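Local structure of heat-shock protein cognate (HSC) co-chaperone sgt12 (Aspergillus fumigatus, 3SZ7) at residues D94-G97 against A98-Y102; K13-S16 against E17-A21; A30-L33 against Y34-L38; A6-P9 against E10-K13. The protein binds endoplasmic reticulum-destined tail-anchored proteins and directs them to the GET pathway via get4 and get5, its TPR domain (this chain) binding ssa1, sse1, hsp104 and hsc82. All coordinates share one frame; numbering follows the deposited sequence.

Contact 1. Residues D94-G97 against A98-Y102; sequences DYKG and AKEAY
Glu-100 presents one carboxylate oxygen, OE2, to the end of Lys-96 one helical turn earlier, while the carboxylate of Asp-94 is met from above its plane by a backbone N-H and the ring of Tyr-95 meets that of Phe-90 edge-to-face. Asp-94 is the N-cap of helix 95-109 in the predicted third TPR motif. Its OD1 accepts from Gly-97 N at 3.0 Å, the donor standing 56° out of the carboxylate plane. Because Gly-97 has no side chain to return a bond to the Asp-94 backbone, the cap is one-sided rather than a reciprocal capping box. The backbone carries the turn onward, with Ala-98 N donating to Asp-94 O at 2.9 Å.

On the outer surface Lys-96 runs fully extended as far as CE, which brings Lys-96 CE to 3.7 Å from Glu-100 OE2. A bend at the last torsion (chi4 60°) then sets NZ, whose salt bridge from Lys-96 NZ to Glu-100 OE2 is long at 3.8 Å. A water completes the link, accepting from Lys-96 NZ at 2.9 Å and donating to Glu-100 OE2, so the ion pair is partly mediated by solvent. Lys-99 instead gives its amine to Glu-103.

On the inner side Ala-98 and Ala-101 pack against Arg-89 and Leu-85 of helix 79-91. Arg-89 NH1 also donates to Gly-97 O, a carbonyl that already receives Ala-101 N at 3.0 Å.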
loop_
_atom_site.group_PDB
_atom_site.type_symbol
_atom_site.label_atom_id
_atom_site.label_comp_id
_atom_site.label_asym_id
_atom_site.label_seq_id
_atom_site.Cartn_x
_atom_site.Cartn_y
_atom_site.Cartn_z
ATOM N N ASP A 94 -3.339 3.518 9.203
ATOM C CA ASP A 94 -2.587 4.768 9.169
ATOM C C ASP A 94 -3.093 5.579 7.987
ATOM O O ASP A 94 -2.432 5.686 6.951
ATOM C CB ASP A 94 -1.090 4.488 9.032
ATOM C CG ASP A 94 -0.271 5.752 8.833
ATOM O OD1 ASP A 94 -0.783 6.862 9.114
ATOM O OD2 ASP A 94 0.892 5.628 8.406
ATOM N N TYR A 95 -4.284 6.141 8.137
ATOM C CA TYR A 95 -4.942 6.795 7.011
ATOM C C TYR A 95 -4.272 8.108 6.585
ATOM O O TYR A 95 -4.247 8.445 5.401
ATOM C CB TYR A 95 -6.429 6.966 7.308
ATOM C CG TYR A 95 -7.109 5.632 7.531
ATOM C CD1 TYR A 95 -7.595 5.265 8.778
ATOM C CD2 TYR A 95 -7.241 4.730 6.484
ATOM C CE1 TYR A 95 -8.216 4.035 8.963
ATOM C CE2 TYR A 95 -7.852 3.508 6.660
ATOM C CZ TYR A 95 -8.337 3.163 7.899
ATOM O OH TYR A 95 -8.944 1.937 8.064
ATOM N N LYS A 96 -3.719 8.845 7.543
ATOM C CA LYS A 96 -2.958 10.041 7.197
ATOM C C LYS A 96 -1.754 9.683 6.325
ATOM O O LYS A 96 -1.488 10.335 5.309
ATOM C CB LYS A 96 -2.484 10.761 8.455
ATOM C CG LYS A 96 -1.684 12.020 8.159
ATOM C CD LYS A 96 -1.207 12.692 9.439
ATOM C CE LYS A 96 -0.347 13.909 9.134
ATOM N NZ LYS A 96 -1.093 14.925 8.342
ATOM N N GLY A 97 -1.029 8.646 6.729
ATOM C CA GLY A 97 0.134 8.191 5.988
ATOM C C GLY A 97 -0.236 7.611 4.632
ATOM O O GLY A 97 0.498 7.774 3.652
ATOM N N ALA A 98 -1.374 6.931 4.567
ATOM C CA ALA A 98 -1.843 6.395 3.291
ATOM C C ALA A 98 -2.191 7.529 2.334
ATOM O O ALA A 98 -1.866 7.476 1.150
ATOM C CB ALA A 98 -3.049 5.471 3.499
ATOM N N LYS A 99 -2.846 8.565 2.850
ATOM C CA LYS A 99 -3.199 9.710 2.025
ATOM C C LYS A 99 -1.945 10.340 1.419
ATOM O O LYS A 99 -1.894 10.612 0.215
ATOM C CB LYS A 99 -3.973 10.742 2.847
ATOM C CG LYS A 99 -4.261 12.044 2.107
ATOM C CD LYS A 99 -5.032 12.998 3.012
ATOM C CE LYS A 99 -5.361 14.310 2.307
ATOM N NZ LYS A 99 -4.172 15.199 2.178
ATOM N N GLU A 100 -0.928 10.555 2.253
ATOM C CA GLU A 100 0.336 11.127 1.786
ATOM C C GLU A 100 0.997 10.260 0.716
ATOM O O GLU A 100 1.491 10.773 -0.281
ATOM C CB GLU A 100 1.295 11.348 2.960
ATOM C CG GLU A 100 0.775 12.362 3.967
ATOM C CD GLU A 100 1.697 12.538 5.160
ATOM O OE1 GLU A 100 2.657 11.750 5.305
ATOM O OE2 GLU A 100 1.454 13.469 5.955
ATOM N N ALA A 101 1.003 8.945 0.924
ATOM C CA ALA A 101 1.632 8.045 -0.043
ATOM C C ALA A 101 0.895 8.066 -1.377
ATOM O O ALA A 101 1.519 8.092 -2.438
ATOM C CB ALA A 101 1.710 6.624 0.499
ATOM N N TYR A 102 -0.433 8.036 -1.334
ATOM C CA TYR A 102 -1.194 8.074 -2.583
ATOM C C TYR A 102 -0.998 9.395 -3.318
ATOM O O TYR A 102 -0.911 9.419 -4.544
ATOM C CB TYR A 102 -2.681 7.821 -2.346
ATOM C CG TYR A 102 -3.019 6.358 -2.146
ATOM C CD1 TYR A 102 -2.695 5.416 -3.114
ATOM C CD2 TYR A 102 -3.684 5.928 -1.007
ATOM C CE1 TYR A 102 -3.012 4.085 -2.949
ATOM C CE2 TYR A 102 -4.001 4.601 -0.826
ATOM C CZ TYR A 102 -3.666 3.684 -1.802
ATOM O OH TYR A 102 -3.986 2.364 -1.642
HETATM O O HOH W 1 -0.717 14.956 5.450
#

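Contact 2. Residues K13-S16 against E17-A21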
loop_
_atom_site.group_PDB
_atom_site.type_symbol
_atom_site.label_atom_id
_atom_site.label_comp_id
_atom_site.label_asym_id
_atom_site.label_seq_id
_atom_site.Cartn_x
_atom_site.Cartn_y
_atom_site.Cartn_z
ATOM N N LYS A 13 14.865 -13.575 -13.683
ATOM C CA LYS A 13 14.201 -14.870 -13.762
ATOM C C LYS A 13 13.504 -15.139 -12.436
ATOM O O LYS A 13 12.337 -15.529 -12.398
ATOM C CB LYS A 13 15.194 -15.994 -14.074
ATOM C CG LYS A 13 14.524 -17.335 -14.327
ATOM C CD LYS A 13 15.489 -18.493 -14.129
ATOM C CE LYS A 13 15.938 -18.584 -12.677
ATOM N NZ LYS A 13 16.772 -19.791 -12.421
ATOM N N LEU A 14 14.229 -14.918 -11.346
ATOM C CA LEU A 14 13.676 -15.101 -10.011
ATOM C C LEU A 14 12.450 -14.218 -9.790
ATOM O O LEU A 14 11.478 -14.648 -9.166
ATOM C CB LEU A 14 14.743 -14.824 -8.950
ATOM C CG LEU A 14 15.896 -15.830 -8.925
ATOM C CD1 LEU A 14 17.067 -15.299 -8.108
ATOM C CD2 LEU A 14 15.420 -17.173 -8.388
ATOM N N LYS A 15 12.492 -12.992 -10.306
ATOM C CA LYS A 15 11.349 -12.083 -10.194
ATOM C C LYS A 15 10.140 -12.649 -10.933
ATOM O O LYS A 15 9.020 -12.634 -10.420
ATOM C CB LYS A 15 11.689 -10.702 -10.757
ATOM C CG LYS A 15 10.515 -9.727 -10.746
ATOM C CD LYS A 15 10.501 -8.851 -11.983
ATOM C CE LYS A 15 10.286 -9.682 -13.233
ATOM N NZ LYS A 15 10.266 -8.852 -14.468
ATOM N N SER A 16 10.374 -13.144 -12.143
ATOM C CA SER A 16 9.309 -13.748 -12.939
ATOM C C SER A 16 8.731 -14.979 -12.252
ATOM O O SER A 16 7.524 -15.209 -12.288
ATOM C CB SER A 16 9.818 -14.105 -14.340
ATOM O OG SER A 16 10.120 -12.932 -15.077
ATOM N N GLU A 17 9.596 -15.772 -11.632
ATOM C CA GLU A 17 9.151 -16.945 -10.891
ATOM C C GLU A 17 8.364 -16.513 -9.658
ATOM O O GLU A 17 7.415 -17.184 -9.247
ATOM C CB GLU A 17 10.345 -17.814 -10.501
ATOM C CG GLU A 17 11.049 -18.438 -11.703
ATOM C CD GLU A 17 12.280 -19.238 -11.324
ATOM O OE1 GLU A 17 12.666 -19.223 -10.136
ATOM O OE2 GLU A 17 12.862 -19.885 -12.220
ATOM N N GLY A 18 8.763 -15.385 -9.077
ATOM C CA GLY A 18 8.020 -14.785 -7.984
ATOM C C GLY A 18 6.647 -14.315 -8.433
ATOM O O GLY A 18 5.654 -14.498 -7.726
ATOM N N ASN A 19 6.590 -13.702 -9.613
ATOM C CA ASN A 19 5.326 -13.237 -10.173
ATOM C C ASN A 19 4.363 -14.390 -10.439
ATOM O O ASN A 19 3.154 -14.264 -10.237
ATOM C CB ASN A 19 5.559 -12.452 -11.465
ATOM C CG ASN A 19 6.060 -11.040 -11.216
ATOM O OD1 ASN A 19 6.313 -10.643 -10.078
ATOM N ND2 ASN A 19 6.206 -10.272 -12.288
ATOM N N ALA A 20 4.906 -15.511 -10.903
ATOM C CA ALA A 20 4.105 -16.703 -11.157
ATOM C C ALA A 20 3.564 -17.281 -9.855
ATOM O O ALA A 20 2.436 -17.768 -9.806
ATOM C CB ALA A 20 4.923 -17.746 -11.910
ATOM N N ALA A 21 4.374 -17.225 -8.802
ATOM C CA ALA A 21 3.948 -17.690 -7.489
ATOM C C ALA A 21 2.769 -16.857 -6.984
ATOM O O ALA A 21 1.787 -17.396 -6.473
ATOM C CB ALA A 21 5.108 -17.640 -6.503
#
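Lys-13 passes its aliphatic chain across the carboxylate of Glu-17, one turn further on in helix 9-23, the first helix of the predicted TPR 1 hairpin. The lysine starts out with CG anti to the backbone N and then kinks at chi3 (65°), which carries Lys-13 CE to 3.4 Å from Glu-17 OE2. The amine is turned past this oxygen, and the salt bridge from Lys-13 NZ to Glu-17 OE2 is long at 3.9 Å. CG, CD and CE of the lysine all lie nearer OE2 than NZ does, so the ion pair is probably weak.

Glu-17 makes this possible by leaving the helix with CG beside its own backbone N (chi1 -66°) and extending back toward the N-terminus. Glu-17 CG passes 3.3 Å from Lys-13 O, the carbonyl that also receives Glu-17 N. The other carboxylate oxygen, Glu-17 OE1, approaches Leu-14 CD2 at 3.9 Å, so the flat end is flanked by a charged chain and a leucine branch. Leu-14 itself packs on Gln-36 and Ile-40 of helix 27-40.

Gly-18 occupies the small-residue position of the TPR consensus, where the two helices of a repeat come close. On another side of the helix, Lys-15 and Asn-19 lie next to Asn-50 of helix 45-57, a grouping consistent with the carboxylate clamp of related TPR co-chaperones. Asn-19 gives its amide oxygen to Tyr-34, and Asn-19 CG lies 3.5 Å from Lys-15 O.

Contact 3. Residues A30-L33 against Y34-L38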
loop_
_atom_site.group_PDB
_atom_site.type_symbol
_atom_site.label_atom_id
_atom_site.label_comp_id
_atom_site.label_asym_id
_atom_site.label_seq_id
_atom_site.Cartn_x
_atom_site.Cartn_y
_atom_site.Cartn_z
ATOM N N ALA A 30 6.521 -16.681 -3.068
ATOM C CA ALA A 30 6.786 -15.434 -3.776
ATOM C C ALA A 30 7.746 -14.581 -2.968
ATOM O O ALA A 30 8.732 -14.063 -3.491
ATOM C CB ALA A 30 5.491 -14.676 -4.030
ATOM N N ILE A 31 7.450 -14.441 -1.681
ATOM C CA ILE A 31 8.322 -13.700 -0.778
ATOM C C ILE A 31 9.752 -14.237 -0.832
ATOM O O ILE A 31 10.706 -13.467 -0.873
ATOM C CB ILE A 31 7.797 -13.745 0.665
ATOM C CG1 ILE A 31 6.494 -12.942 0.774
ATOM C CG2 ILE A 31 8.845 -13.210 1.629
ATOM C CD1 ILE A 31 5.704 -13.233 2.023
ATOM N N ASP A 32 9.904 -15.557 -0.840
ATOM C CA ASP A 32 11.245 -16.134 -0.866
ATOM C C ASP A 32 11.959 -15.888 -2.192
ATOM O O ASP A 32 13.153 -15.596 -2.207
ATOM C CB ASP A 32 11.235 -17.629 -0.546
ATOM C CG ASP A 32 12.638 -18.203 -0.445
ATOM O OD1 ASP A 32 13.342 -17.879 0.535
ATOM O OD2 ASP A 32 13.042 -18.968 -1.344
ATOM N N LEU A 33 11.226 -16.000 -3.297
ATOM C CA LEU A 33 11.794 -15.786 -4.626
ATOM C C LEU A 33 12.198 -14.331 -4.874
ATOM O O LEU A 33 13.240 -14.057 -5.475
ATOM C CB LEU A 33 10.812 -16.255 -5.701
ATOM C CG LEU A 33 10.628 -17.778 -5.779
ATOM C CD1 LEU A 33 9.342 -18.143 -6.506
ATOM C CD2 LEU A 33 11.836 -18.418 -6.448
ATOM N N TYR A 34 11.372 -13.397 -4.416
ATOM C CA TYR A 34 11.692 -11.983 -4.547
ATOM C C TYR A 34 12.903 -11.652 -3.684
ATOM O O TYR A 34 13.732 -10.814 -4.047
ATOM C CB TYR A 34 10.507 -11.123 -4.106
ATOM C CG TYR A 34 9.313 -11.163 -5.033
ATOM C CD1 TYR A 34 9.472 -11.240 -6.412
ATOM C CD2 TYR A 34 8.022 -11.107 -4.526
ATOM C CE1 TYR A 34 8.375 -11.268 -7.257
ATOM C CE2 TYR A 34 6.921 -11.133 -5.362
ATOM C CZ TYR A 34 7.100 -11.214 -6.720
ATOM O OH TYR A 34 5.996 -11.233 -7.540
ATOM N N THR A 35 12.977 -12.297 -2.523
ATOM C CA THR A 35 14.106 -12.131 -1.615
ATOM C C THR A 35 15.400 -12.623 -2.261
ATOM O O THR A 35 16.459 -12.015 -2.094
ATOM C CB THR A 35 13.867 -12.877 -0.288
ATOM O OG1 THR A 35 12.728 -12.314 0.380
ATOM C CG2 THR A 35 15.088 -12.780 0.620
ATOM N N GLN A 36 15.315 -13.728 -2.997
ATOM C CA GLN A 36 16.470 -14.222 -3.745
ATOM C C GLN A 36 16.897 -13.228 -4.821
ATOM O O GLN A 36 18.087 -13.017 -5.037
ATOM C CB GLN A 36 16.175 -15.579 -4.383
ATOM C CG GLN A 36 15.983 -16.705 -3.390
ATOM C CD GLN A 36 15.709 -18.023 -4.078
ATOM O OE1 GLN A 36 14.790 -18.752 -3.705
ATOM N NE2 GLN A 36 16.502 -18.333 -5.096
ATOM N N ALA A 37 15.923 -12.623 -5.495
ATOM C CA ALA A 37 16.220 -11.616 -6.507
ATOM C C ALA A 37 16.908 -10.417 -5.859
ATOM O O ALA A 37 17.841 -9.840 -6.419
ATOM C CB ALA A 37 14.953 -11.183 -7.223
ATOM N N LEU A 38 16.438 -10.054 -4.669
ATOM C CA LEU A 38 17.003 -8.935 -3.922
ATOM C C LEU A 38 18.400 -9.220 -3.365
ATOM O O LEU A 38 19.156 -8.296 -3.065
ATOM C CB LEU A 38 16.052 -8.506 -2.802
ATOM C CG LEU A 38 14.830 -7.737 -3.301
ATOM C CD1 LEU A 38 13.719 -7.725 -2.258
ATOM C CD2 LEU A 38 15.230 -6.318 -3.685
#
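With chi1 at -63°, Thr-35 sets its OG1 anti to its own carbonyl carbon and beside its backbone N, from where the hydroxyl reaches back one turn to Ile-31. The same well in Tyr-34 (chi1 -70°) sends its ring back along the helix to Ala-30. OG1 of Thr-35 donates to Ile-31 O in a short 2.6 Å bond, and Thr-35 N donates to the same Ile-31 O at 3.0 Å. The two donors come from opposite faces of the carbonyl plane, so one residue grips the oxygen twice and its hydroxyl is fixed in rotation. Thr-35 OG1 has a further partner in Arg-51 NH1.

The tyrosine ring lies obliquely to the Ala-30 peptide group. Tyr-34 CD2 is 3.2 Å from Ala-30 O. Tyr-34 CE2 is 4.0 Å from Ala-30 CB, the methyl carbon. Tyr-34 N donates to Ala-30 O at 2.9 Å, so backbone and ring both crowd this oxygen. Gln-36 follows the same pattern, with Gln-36 CG packing 3.3 Å from Asp-32 O.

Ala-30, Tyr-34 and Ala-37 fall at the small, aromatic and small positions of the TPR signature. Ala-30 fits against Ala-21 and Met-22 of helix 9-23, and Tyr-34 spans from Met-22 to Asn-50. On another side, Ile-31 packs on Ala-54 and Tyr-55 and Leu-38 on Tyr-47, joining helix 27-40 to helix 45-57 of the next repeat.

Contact 4. Residues A6-P9 against E10-K13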
loop_
_atom_site.group_PDB
_atom_site.type_symbol
_atom_site.label_atom_id
_atom_site.label_comp_id
_atom_site.label_asym_id
_atom_site.label_seq_id
_atom_site.Cartn_x
_atom_site.Cartn_y
_atom_site.Cartn_z
ATOM N N ALA A 6 23.553 -4.932 -9.222
ATOM C CA ALA A 6 22.459 -4.511 -10.082
ATOM C C ALA A 6 21.771 -5.744 -10.662
ATOM O O ALA A 6 22.314 -6.847 -10.589
ATOM C CB ALA A 6 22.981 -3.609 -11.193
ATOM N N PRO A 7 20.568 -5.562 -11.225
ATOM C CA PRO A 7 19.786 -6.656 -11.809
ATOM C C PRO A 7 20.556 -7.447 -12.862
ATOM O O PRO A 7 21.351 -6.885 -13.616
ATOM C CB PRO A 7 18.604 -5.929 -12.449
ATOM C CG PRO A 7 18.413 -4.729 -11.589
ATOM C CD PRO A 7 19.807 -4.299 -11.206
ATOM N N THR A 8 20.310 -8.752 -12.899
ATOM C CA THR A 8 20.916 -9.632 -13.889
ATOM C C THR A 8 19.821 -10.495 -14.513
ATOM O O THR A 8 18.686 -10.500 -14.036
ATOM C CB THR A 8 21.988 -10.543 -13.254
ATOM O OG1 THR A 8 21.377 -11.409 -12.289
ATOM C CG2 THR A 8 23.063 -9.709 -12.568
ATOM N N PRO A 9 20.148 -11.223 -15.592
ATOM C CA PRO A 9 19.140 -12.143 -16.125
ATOM C C PRO A 9 18.661 -13.115 -15.050
ATOM O O PRO A 9 17.491 -13.499 -15.040
ATOM C CB PRO A 9 19.899 -12.885 -17.227
ATOM C CG PRO A 9 20.924 -11.899 -17.685
ATOM C CD PRO A 9 21.354 -11.170 -16.438
ATOM N N GLU A 10 19.556 -13.494 -14.145
ATOM C CA GLU A 10 19.204 -14.408 -13.063
ATOM C C GLU A 10 18.211 -13.789 -12.080
ATOM O O GLU A 10 17.221 -14.422 -11.706
ATOM C CB GLU A 10 20.454 -14.863 -12.310
ATOM C CG GLU A 10 20.180 -15.911 -11.241
ATOM C CD GLU A 10 21.436 -16.339 -10.506
ATOM O OE1 GLU A 10 22.505 -15.739 -10.748
ATOM O OE2 GLU A 10 21.354 -17.277 -9.684
ATOM N N SER A 11 18.472 -12.559 -11.645
ATOM C CA SER A 11 17.569 -11.918 -10.692
ATOM C C SER A 11 16.192 -11.686 -11.315
ATOM O O SER A 11 15.169 -11.833 -10.647
ATOM C CB SER A 11 18.160 -10.620 -10.125
ATOM O OG SER A 11 18.257 -9.605 -11.106
ATOM N N ASP A 12 16.169 -11.348 -12.601
ATOM C CA ASP A 12 14.905 -11.163 -13.310
ATOM C C ASP A 12 14.145 -12.473 -13.487
ATOM O O ASP A 12 12.914 -12.487 -13.460
ATOM C CB ASP A 12 15.119 -10.497 -14.670
ATOM C CG ASP A 12 15.354 -9.003 -14.558
ATOM O OD1 ASP A 12 14.832 -8.375 -13.607
ATOM O OD2 ASP A 12 16.057 -8.450 -15.430
ATOM N N LYS A 13 14.865 -13.575 -13.683
ATOM C CA LYS A 13 14.201 -14.870 -13.762
ATOM C C LYS A 13 13.504 -15.139 -12.436
ATOM O O LYS A 13 12.337 -15.529 -12.398
ATOM C CB LYS A 13 15.194 -15.994 -14.074
ATOM C CG LYS A 13 14.524 -17.335 -14.327
ATOM C CD LYS A 13 15.489 -18.493 -14.129
ATOM C CE LYS A 13 15.938 -18.584 -12.677
ATOM N NZ LYS A 13 16.772 -19.791 -12.421
HETATM O O HOH W 2 23.132 -13.178 -11.088
#
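Thr-8 and Ser-11 exchange two hydrogen bonds, each side chain taking the backbone N-H of the other residue. Thr-8 N donates to Ser-11 OG at 2.9 Å and nearly straight (167°). In return Ser-11 N gives its hydrogen to Thr-8 OG1 over 3.2 Å. Both hydroxyls sit between their own backbone N and carbonyl carbon (chi1 63° for Thr-8, 68° for Ser-11), a position from which each can turn toward its partner's N-H. Pro-7 comes in beside this pair, its CA 3.4 Å from Ser-11 OG.

This reciprocal pairing is a capping box, with Thr-8 as the N-cap of helix 9-23, where the TPR array begins. Pro-9, the first helical residue, has no N-H for the cap to satisfy. The first carbonyls are taken up at once: Asp-12 N bonds to Thr-8 O and Lys-13 N to Pro-9 O, both at 3.0 Å.

Around the box, a water bonded to Thr-8 OG1 at 2.8 Å donates to Glu-10 OE1 at 2.7 Å, tying the extended glutamate to the cap on the solvent side. Further out, Tyr-47 OH of helix 45-57 is hydrogen-bonded to both Ser-11 OG and Asp-12 OD1. Thr-8, Glu-10 and Ser-11 rest on Ile-40 of helix 27-40, and Pro-7 touches Ala-41 and Asn-44 in the loop that follows it.

In the fold
Contacts 2, 3 and 4 cluster at the N-terminal end of the TPR array. Contact 4 starts helix 9-23 and contact 2 continues it, the two sharing Lys-13 with centres 11 Å apart. Contact 3 lies on the antiparallel partner, helix 27-40, its centre 8 Å from that of contact 2. Tyr-34 OH joins them, 2.6 Å from Asn-19 OD1, and Leu-33 CD1 packs 3.5 Å from Glu-17 O. Ala-37 CB meets Ser-11 O at 3.5 Å, linking contacts 3 and 4. Contact 1 stands apart in the third repeat, its centre 27 to 32 Å from the other three and no atom nearer than about 18 Å.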